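Local coordinates for CDC48 domain-containing protein (Pyrococcus horikoshii, PDB 4UZR) that is of unknown function, perhaps ATP-binding, and assembles into hexamers and dodecamers with a 12-bladed beta-propeller, at the interface of chains A and B. Numbering follows the deposited sequence. Chains: chain A/B, Putative uncharacterized protein PH1500.

The interface of chains A and B. Residues chain A 65-68; chain B 11-14.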
ATOM      1  N   LYS A  65     -29.030  10.319 -35.295  1.00 81.40           N
ATOM      2  CA  LYS A  65     -29.096  11.017 -34.015  1.00 80.97           C
ATOM      3  C   LYS A  65     -27.707  11.454 -33.570  1.00 78.67           C
ATOM      4  O   LYS A  65     -26.776  10.650 -33.543  1.00 91.07           O
ATOM      5  CB  LYS A  65     -29.740  10.128 -32.950  1.00 72.70           C
ATOM      6  CG  LYS A  65     -31.196   9.799 -33.231  1.00 93.96           C
ATOM      7  CD  LYS A  65     -31.775   8.865 -32.182  1.00 91.60           C
ATOM      8  CE  LYS A  65     -33.257   8.636 -32.419  1.00103.39           C
ATOM      9  NZ  LYS A  65     -33.880   7.814 -31.347  1.00117.39           N
ATOM     10  N   ILE A  66     -27.572  12.730 -33.223  1.00 77.17           N
ATOM     11  CA  ILE A  66     -26.290  13.267 -32.777  1.00 83.18           C
ATOM     12  C   ILE A  66     -26.344  13.762 -31.333  1.00 87.68           C
ATOM     13  O   ILE A  66     -27.211  14.556 -30.968  1.00 90.21           O
ATOM     14  CB  ILE A  66     -25.806  14.411 -33.691  1.00 83.13           C
ATOM     15  CG1 ILE A  66     -25.703  13.933 -35.140  1.00 63.51           C
ATOM     16  CG2 ILE A  66     -24.467  14.947 -33.212  1.00 73.04           C
ATOM     17  CD1 ILE A  66     -25.226  15.001 -36.098  1.00 92.43           C
ATOM     18  N   THR A  67     -25.404  13.287 -30.524  1.00 87.32           N
ATOM     19  CA  THR A  67     -25.365  13.592 -29.097  1.00 53.55           C
ATOM     20  C   THR A  67     -24.034  14.232 -28.714  1.00 60.08           C
ATOM     21  O   THR A  67     -22.973  13.768 -29.132  1.00 65.70           O
ATOM     22  CB  THR A  67     -25.585  12.319 -28.249  1.00 54.86           C
ATOM     23  OG1 THR A  67     -26.892  11.792 -28.505  1.00 66.53           O
ATOM     24  CG2 THR A  67     -25.459  12.624 -26.764  1.00 55.05           C
ATOM     25  N   LEU A  68     -24.089  15.306 -27.932  1.00 64.63           N
ATOM     26  CA  LEU A  68     -22.875  15.912 -27.398  1.00 68.57           C
ATOM     27  C   LEU A  68     -22.459  15.219 -26.103  1.00 73.30           C
ATOM     28  O   LEU A  68     -23.245  15.098 -25.164  1.00 58.18           O
ATOM     29  CB  LEU A  68     -23.071  17.411 -27.161  1.00 45.85           C
ATOM     30  CG  LEU A  68     -21.950  18.155 -26.426  1.00 43.70           C
ATOM     31  CD1 LEU A  68     -20.627  18.063 -27.172  1.00 43.12           C
ATOM     32  CD2 LEU A  68     -22.336  19.608 -26.204  1.00 45.16           C
TER
ATOM     33  N   LYS B  11     -24.743  14.452 -21.009  1.00 68.41           N
ATOM     34  CA  LYS B  11     -24.873  14.454 -22.458  1.00 63.62           C
ATOM     35  C   LYS B  11     -26.233  14.973 -22.902  1.00 66.94           C
ATOM     36  O   LYS B  11     -27.184  15.015 -22.117  1.00 68.81           O
ATOM     37  CB  LYS B  11     -24.659  13.040 -23.005  1.00 53.11           C
ATOM     38  CG  LYS B  11     -25.674  12.025 -22.506  1.00 46.25           C
ATOM     39  CD  LYS B  11     -25.431  10.653 -23.110  1.00 50.15           C
ATOM     40  N   VAL B  12     -26.312  15.389 -24.161  1.00 66.34           N
ATOM     41  CA  VAL B  12     -27.568  15.851 -24.737  1.00 52.98           C
ATOM     42  C   VAL B  12     -27.702  15.462 -26.211  1.00 57.64           C
ATOM     43  O   VAL B  12     -26.807  15.716 -27.016  1.00 61.54           O
ATOM     44  CB  VAL B  12     -27.729  17.377 -24.548  1.00 47.92           C
ATOM     45  CG1 VAL B  12     -26.494  18.125 -25.053  1.00 43.34           C
ATOM     46  CG2 VAL B  12     -29.015  17.878 -25.196  1.00 45.19           C
ATOM     47  N   GLU B  13     -28.819  14.825 -26.553  1.00 56.09           N
ATOM     48  CA  GLU B  13     -29.152  14.577 -27.949  1.00 65.57           C
ATOM     49  C   GLU B  13     -29.688  15.878 -28.538  1.00 71.95           C
ATOM     50  O   GLU B  13     -30.643  16.455 -28.018  1.00 80.06           O
ATOM     51  CB  GLU B  13     -30.188  13.459 -28.069  1.00 71.15           C
ATOM     52  CG  GLU B  13     -30.616  13.149 -29.496  1.00 79.62           C
ATOM     53  CD  GLU B  13     -31.665  12.054 -29.567  1.00 97.27           C
ATOM     54  OE1 GLU B  13     -31.935  11.418 -28.527  1.00102.48           O
ATOM     55  OE2 GLU B  13     -32.219  11.829 -30.665  1.00100.39           O
ATOM     56  N   LEU B  14     -29.070  16.343 -29.620  1.00 59.60           N
ATOM     57  CA  LEU B  14     -29.341  17.686 -30.117  1.00 62.87           C
ATOM     58  C   LEU B  14     -30.295  17.733 -31.311  1.00 73.63           C
ATOM     59  O   LEU B  14     -30.032  17.137 -32.357  1.00 75.97           O
ATOM     60  CB  LEU B  14     -28.026  18.391 -30.459  1.00 65.89           C
ATOM     61  CG  LEU B  14     -27.157  18.740 -29.249  1.00 59.68           C
ATOM     62  CD1 LEU B  14     -25.784  19.226 -29.686  1.00 59.98           C
ATOM     63  CD2 LEU B  14     -27.846  19.784 -28.391  1.00 53.83           C
TER
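The backbone N of B:Leu14 donates to the carbonyl O of A:Ile66 at 2.9 Å, a nearly straight bond (176° at H) that meets the carbonyl almost head-on. Further along, A:Leu68 and B:Val12 bond each other twice: A:Leu68 N gives to B:Val12 O at 2.9 Å. In return, B:Val12 N gives to A:Leu68 O at 3.2 Å. Strand 65-69 of chain A and strand 11-13 of chain B thus pair antiparallel, carrying a beta-sheet from one subunit into the next, as suits the oligomer this protein forms. On one face B:Glu13 crosses A:Thr67 at a slant, with CB of B:Glu13 3.7 Å from the hydroxyl OG1 of A:Thr67. With CG anti to the backbone N (chi1 179°) and the rest extended, the carboxylate of B:Glu13 reaches the aliphatic stem of A:Lys65, where OE2 of B:Glu13 rests 3.4 Å from CD of A:Lys65. The side-chain amine NZ of A:Lys65 stays 4.4 Å from OE2 of B:Glu13, so any attraction there would act over a distance rather than through a salt bridge. Cut back to an alanine, B:Glu13 would probably no longer touch the A:Lys65 stem, leaving NZ without this nearby acidic group. The methyl CG2 of A:Thr67 lies 3.9 Å from CB of B:Lys11. On the opposite face, A:Leu68 CB touches B:Val12 CG1 and B:Leu14 CD1, each at 4.1 Å.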